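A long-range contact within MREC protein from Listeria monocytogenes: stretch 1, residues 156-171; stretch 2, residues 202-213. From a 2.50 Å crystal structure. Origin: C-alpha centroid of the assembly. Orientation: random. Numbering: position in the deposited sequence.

Stretch 1 (156-171) TKLLELKQLPYDMKFK
Stretch 2, residues 202-213: MGLSQTAFIKPG

The two stretches pair as antiparallel beta strands, their N-to-C directions 143° apart and their axes 4.3 Å apart at closest approach; together they bury 947 Å². Three residues cover the most surface: Gln-206, Ile-210 and Leu-159.

Leu-159 (phi/psi -90/144) and Ile-210 (-120/141) form a hydrogen-bonded pair with CA atoms 4.8 Å apart. Leu-159 N donates to Ile-210 O at 2.7 Å and 172°, and Ile-210 N donates to Leu-159 O at 2.6 Å and 164°, so both bonds are short and nearly straight. Ile-210 is m, t (chi1 -61°, chi2 168°); Leu-159 lies between wells, with chi1 -105° and chi2 9°. Their CB atoms stand 4.2 Å apart on the same face of the sheet. From there Leu-159 CD2 reaches Pro-212 CB at 3.9 Å, while Ile-210 CD1 meets Leu-161 CD1 at 3.5 Å.

Two residues along, Leu-161 (-101/106; chi1 -147°, chi2 -164°) pairs with Ala-208 (-110/149) in the same manner: Leu-161 N to Ala-208 O is 2.7 Å, Ala-208 N to Leu-161 O is 2.9 Å, and the CB atoms are 4.0 Å apart. Between these pairs, Glu-160 and Phe-209 form a non-hydrogen-bonded pair, CA to CA 4.8 Å, with side chains on the other face; Glu-160 CG lies 3.6 Å from Phe-209 CE2. Phe-209 (chi1 -65°, chi2 81°) also receives Leu-158 CD1 at 3.7 Å from its CB. Phe-209 CA makes a CA-H...O contact with Leu-159 O at 3.2 Å.

The register then slips by one. Ala-208 faces Leu-161, but Gln-206 faces Leu-164, leaving Lys-162 and Gln-163 on one strand against Thr-207 alone on the other. Gln-163 has phi/psi 71/39, a left-handed conformation, and takes up the extra residue as a bulge. Pairing resumes with Leu-164 N to Gln-206 O at 3.3 Å and Gln-206 N to Leu-164 O at 2.9 Å.

Gln-206 (-120/166) covers the largest area, 123 Å². Its side chain, m, t with chi3 77°, lies on the same face as Leu-164 (m, p), and its end comes nearer the first stretch. There the backbone from Pro-165 to Met-168 curls round the amide: Gln-206 NE2 donates to Pro-165 O at 3.0 Å and 137°, and to Met-168 O at 2.5 Å and 152°. Phe-170 (chi1 -53°, chi2 86°) meets this nitrogen at its ring edge, Phe-170 CE1 to Gln-206 NE2 3.6 Å. One side chain thus holds two carbonyls of the first stretch, three residues apart.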

# COMPACT_ATOMS: atom_id res chain seq x y z
N THR A 156 -44.58 -0.89 75.14
CA THR A 156 -44.54 -1.61 73.87
C THR A 156 -43.24 -2.37 73.68
O THR A 156 -43.17 -3.24 72.81
CB THR A 156 -44.71 -0.67 72.66
OG1 THR A 156 -43.52 0.12 72.49
CG2 THR A 156 -45.89 0.25 72.86
N LYS A 157 -42.22 -2.05 74.48
CA LYS A 157 -40.92 -2.71 74.36
C LYS A 157 -40.31 -2.42 72.98
O LYS A 157 -39.57 -3.23 72.43
CB LYS A 157 -41.07 -4.23 74.55
CG LYS A 157 -40.60 -4.78 75.89
CD LYS A 157 -41.56 -4.46 77.02
CE LYS A 157 -40.99 -4.93 78.38
NZ LYS A 157 -40.66 -6.40 78.41
N LEU A 158 -40.62 -1.25 72.42
CA LEU A 158 -40.13 -0.87 71.10
C LEU A 158 -39.23 0.36 71.01
O LEU A 158 -39.43 1.36 71.70
CB LEU A 158 -41.31 -0.69 70.14
CG LEU A 158 -42.17 -1.93 69.91
CD1 LEU A 158 -43.27 -1.61 68.92
CD2 LEU A 158 -41.30 -3.07 69.40
N LEU A 159 -38.24 0.26 70.12
CA LEU A 159 -37.28 1.33 69.84
C LEU A 159 -37.86 2.20 68.73
O LEU A 159 -38.52 1.68 67.82
CB LEU A 159 -35.97 0.71 69.36
CG LEU A 159 -34.73 0.63 70.25
CD1 LEU A 159 -35.04 1.00 71.68
CD2 LEU A 159 -34.16 -0.79 70.15
N GLU A 160 -37.63 3.51 68.80
CA GLU A 160 -38.11 4.44 67.78
C GLU A 160 -37.06 4.76 66.72
O GLU A 160 -36.00 5.30 67.03
CB GLU A 160 -38.55 5.76 68.41
CG GLU A 160 -40.00 5.83 68.82
CD GLU A 160 -40.49 7.27 68.97
OE1 GLU A 160 -40.55 7.98 67.94
OE2 GLU A 160 -40.81 7.69 70.11
N LEU A 161 -37.35 4.44 65.47
CA LEU A 161 -36.43 4.73 64.37
C LEU A 161 -37.00 5.97 63.72
O LEU A 161 -38.02 5.90 63.04
CB LEU A 161 -36.43 3.60 63.36
CG LEU A 161 -35.10 3.35 62.65
CD1 LEU A 161 -35.36 2.50 61.43
CD2 LEU A 161 -34.44 4.66 62.26
N LYS A 162 -36.36 7.12 63.93
CA LYS A 162 -36.87 8.37 63.38
C LYS A 162 -36.14 8.87 62.14
O LYS A 162 -34.97 8.56 61.91
CB LYS A 162 -36.79 9.48 64.45
CG LYS A 162 -37.44 9.15 65.78
CD LYS A 162 -37.21 10.29 66.76
CE LYS A 162 -37.84 10.00 68.12
NZ LYS A 162 -37.60 11.12 69.07
N GLN A 163 -36.85 9.67 61.36
CA GLN A 163 -36.31 10.29 60.15
C GLN A 163 -36.01 9.45 58.93
O GLN A 163 -35.01 9.69 58.26
CB GLN A 163 -35.07 11.08 60.51
CG GLN A 163 -35.41 12.33 61.23
CD GLN A 163 -34.19 13.11 61.60
OE1 GLN A 163 -33.46 12.75 62.53
NE2 GLN A 163 -33.95 14.20 60.88
N LEU A 164 -36.86 8.49 58.64
CA LEU A 164 -36.68 7.67 57.46
C LEU A 164 -37.35 8.44 56.34
O LEU A 164 -38.31 9.17 56.57
CB LEU A 164 -37.34 6.31 57.64
CG LEU A 164 -36.63 5.38 58.62
CD1 LEU A 164 -36.71 6.00 59.99
CD2 LEU A 164 -37.26 4.00 58.64
N PRO A 165 -36.84 8.30 55.10
CA PRO A 165 -37.42 9.00 53.95
C PRO A 165 -38.93 8.76 53.86
O PRO A 165 -39.38 7.63 53.98
CB PRO A 165 -36.65 8.43 52.77
CG PRO A 165 -36.20 7.06 53.26
CD PRO A 165 -35.80 7.36 54.68
N TYR A 166 -39.69 9.83 53.63
CA TYR A 166 -41.14 9.75 53.57
C TYR A 166 -41.73 9.04 52.35
O TYR A 166 -42.88 8.60 52.39
CB TYR A 166 -41.75 11.15 53.64
CG TYR A 166 -41.67 11.89 52.32
CD1 TYR A 166 -42.68 11.75 51.36
CD2 TYR A 166 -40.59 12.72 52.03
CE1 TYR A 166 -42.61 12.42 50.13
CE2 TYR A 166 -40.50 13.39 50.80
CZ TYR A 166 -41.51 13.24 49.86
OH TYR A 166 -41.43 13.91 48.67
N ASP A 167 -40.96 8.93 51.28
CA ASP A 167 -41.47 8.29 50.08
C ASP A 167 -41.08 6.82 49.91
O ASP A 167 -41.54 6.15 48.99
CB ASP A 167 -41.01 9.07 48.86
CG ASP A 167 -39.54 9.34 48.90
OD1 ASP A 167 -38.75 8.38 48.78
OD2 ASP A 167 -39.17 10.53 49.06
N MET A 168 -40.22 6.33 50.79
CA MET A 168 -39.78 4.95 50.74
C MET A 168 -40.82 4.14 51.53
O MET A 168 -41.44 4.67 52.45
CB MET A 168 -38.40 4.85 51.39
CG MET A 168 -37.47 3.84 50.79
SD MET A 168 -35.76 4.22 51.20
CE MET A 168 -35.45 5.49 50.05
N LYS A 169 -41.03 2.88 51.18
CA LYS A 169 -42.03 2.10 51.91
C LYS A 169 -41.41 0.95 52.70
O LYS A 169 -40.60 0.18 52.18
CB LYS A 169 -43.07 1.54 50.94
CG LYS A 169 -42.49 0.54 49.97
CD LYS A 169 -43.57 -0.31 49.33
CE LYS A 169 -44.48 0.51 48.45
NZ LYS A 169 -45.57 -0.35 47.92
N PHE A 170 -41.81 0.82 53.96
CA PHE A 170 -41.26 -0.22 54.81
C PHE A 170 -42.25 -1.30 55.19
O PHE A 170 -43.44 -1.06 55.32
CB PHE A 170 -40.66 0.40 56.07
CG PHE A 170 -39.68 1.49 55.77
CD1 PHE A 170 -40.12 2.79 55.58
CD2 PHE A 170 -38.33 1.21 55.61
CE1 PHE A 170 -39.23 3.80 55.23
CE2 PHE A 170 -37.43 2.20 55.27
CZ PHE A 170 -37.88 3.50 55.08
N LYS A 171 -41.73 -2.51 55.36
CA LYS A 171 -42.54 -3.67 55.68
C LYS A 171 -42.09 -4.28 57.00
O LYS A 171 -40.91 -4.31 57.31
CB LYS A 171 -42.43 -4.69 54.55
CG LYS A 171 -43.67 -5.52 54.32
CD LYS A 171 -43.65 -6.19 52.95
CE LYS A 171 -44.99 -6.86 52.65
NZ LYS A 171 -45.03 -7.41 51.27
N MET A 202 -45.82 16.25 60.71
CA MET A 202 -45.38 17.14 59.64
C MET A 202 -45.61 16.56 58.24
O MET A 202 -45.95 17.30 57.31
CB MET A 202 -43.88 17.47 59.81
CG MET A 202 -43.49 18.03 61.18
SD MET A 202 -44.73 19.15 61.89
CE MET A 202 -44.56 20.61 60.84
N GLY A 203 -45.42 15.26 58.09
CA GLY A 203 -45.58 14.62 56.79
C GLY A 203 -44.26 14.68 56.01
O GLY A 203 -44.22 14.48 54.80
N LEU A 204 -43.18 14.95 56.74
CA LEU A 204 -41.84 15.08 56.16
C LEU A 204 -41.02 13.79 56.19
O LEU A 204 -40.12 13.61 55.36
CB LEU A 204 -41.06 16.16 56.92
CG LEU A 204 -41.69 17.55 57.03
CD1 LEU A 204 -40.89 18.40 58.02
CD2 LEU A 204 -41.74 18.20 55.65
N SER A 205 -41.31 12.91 57.13
CA SER A 205 -40.57 11.66 57.26
C SER A 205 -41.43 10.55 57.84
O SER A 205 -42.61 10.75 58.11
CB SER A 205 -39.36 11.88 58.17
OG SER A 205 -39.77 12.46 59.39
N GLN A 206 -40.84 9.38 58.04
CA GLN A 206 -41.55 8.26 58.63
C GLN A 206 -40.85 7.84 59.90
O GLN A 206 -39.72 8.24 60.17
CB GLN A 206 -41.60 7.07 57.67
CG GLN A 206 -42.56 7.22 56.52
CD GLN A 206 -42.56 6.00 55.62
OE1 GLN A 206 -43.14 4.97 55.95
NE2 GLN A 206 -41.88 6.11 54.49
N THR A 207 -41.53 7.03 60.70
CA THR A 207 -40.96 6.56 61.94
C THR A 207 -41.31 5.10 62.05
O THR A 207 -42.47 4.73 61.89
CB THR A 207 -41.54 7.30 63.15
OG1 THR A 207 -41.34 8.71 62.99
CG2 THR A 207 -40.86 6.84 64.44
N ALA A 208 -40.32 4.26 62.30
CA ALA A 208 -40.57 2.84 62.45
C ALA A 208 -40.35 2.50 63.91
O ALA A 208 -39.56 3.13 64.61
CB ALA A 208 -39.63 2.04 61.57
N PHE A 209 -41.09 1.51 64.40
CA PHE A 209 -40.94 1.07 65.77
C PHE A 209 -40.28 -0.28 65.65
O PHE A 209 -40.69 -1.12 64.85
CB PHE A 209 -42.29 1.04 66.46
CG PHE A 209 -42.90 2.39 66.60
CD1 PHE A 209 -43.57 2.98 65.53
CD2 PHE A 209 -42.71 3.13 67.76
CE1 PHE A 209 -44.03 4.30 65.61
CE2 PHE A 209 -43.17 4.45 67.85
CZ PHE A 209 -43.83 5.03 66.78
N ILE A 210 -39.23 -0.46 66.43
CA ILE A 210 -38.44 -1.66 66.32
C ILE A 210 -38.34 -2.54 67.55
O ILE A 210 -38.24 -2.07 68.67
CB ILE A 210 -37.04 -1.26 65.82
CG1 ILE A 210 -37.21 -0.61 64.44
CG2 ILE A 210 -36.10 -2.46 65.78
CD1 ILE A 210 -35.99 0.10 63.93
N LYS A 211 -38.36 -3.85 67.29
CA LYS A 211 -38.25 -4.85 68.34
C LYS A 211 -36.78 -5.23 68.48
O LYS A 211 -36.23 -5.91 67.62
CB LYS A 211 -39.06 -6.08 67.96
CG LYS A 211 -38.91 -7.23 68.93
CD LYS A 211 -39.54 -8.49 68.37
CE LYS A 211 -39.30 -9.68 69.30
NZ LYS A 211 -39.83 -10.95 68.71
N PRO A 212 -36.13 -4.78 69.56
CA PRO A 212 -34.72 -5.13 69.71
C PRO A 212 -34.53 -6.63 69.63
O PRO A 212 -35.34 -7.39 70.15
CB PRO A 212 -34.36 -4.56 71.08
CG PRO A 212 -35.65 -4.56 71.80
CD PRO A 212 -36.62 -4.09 70.75
N GLY A 213 -33.46 -7.04 68.96
CA GLY A 213 -33.17 -8.45 68.81
C GLY A 213 -32.56 -9.02 70.07
O GLY A 213 -32.81 -10.17 70.44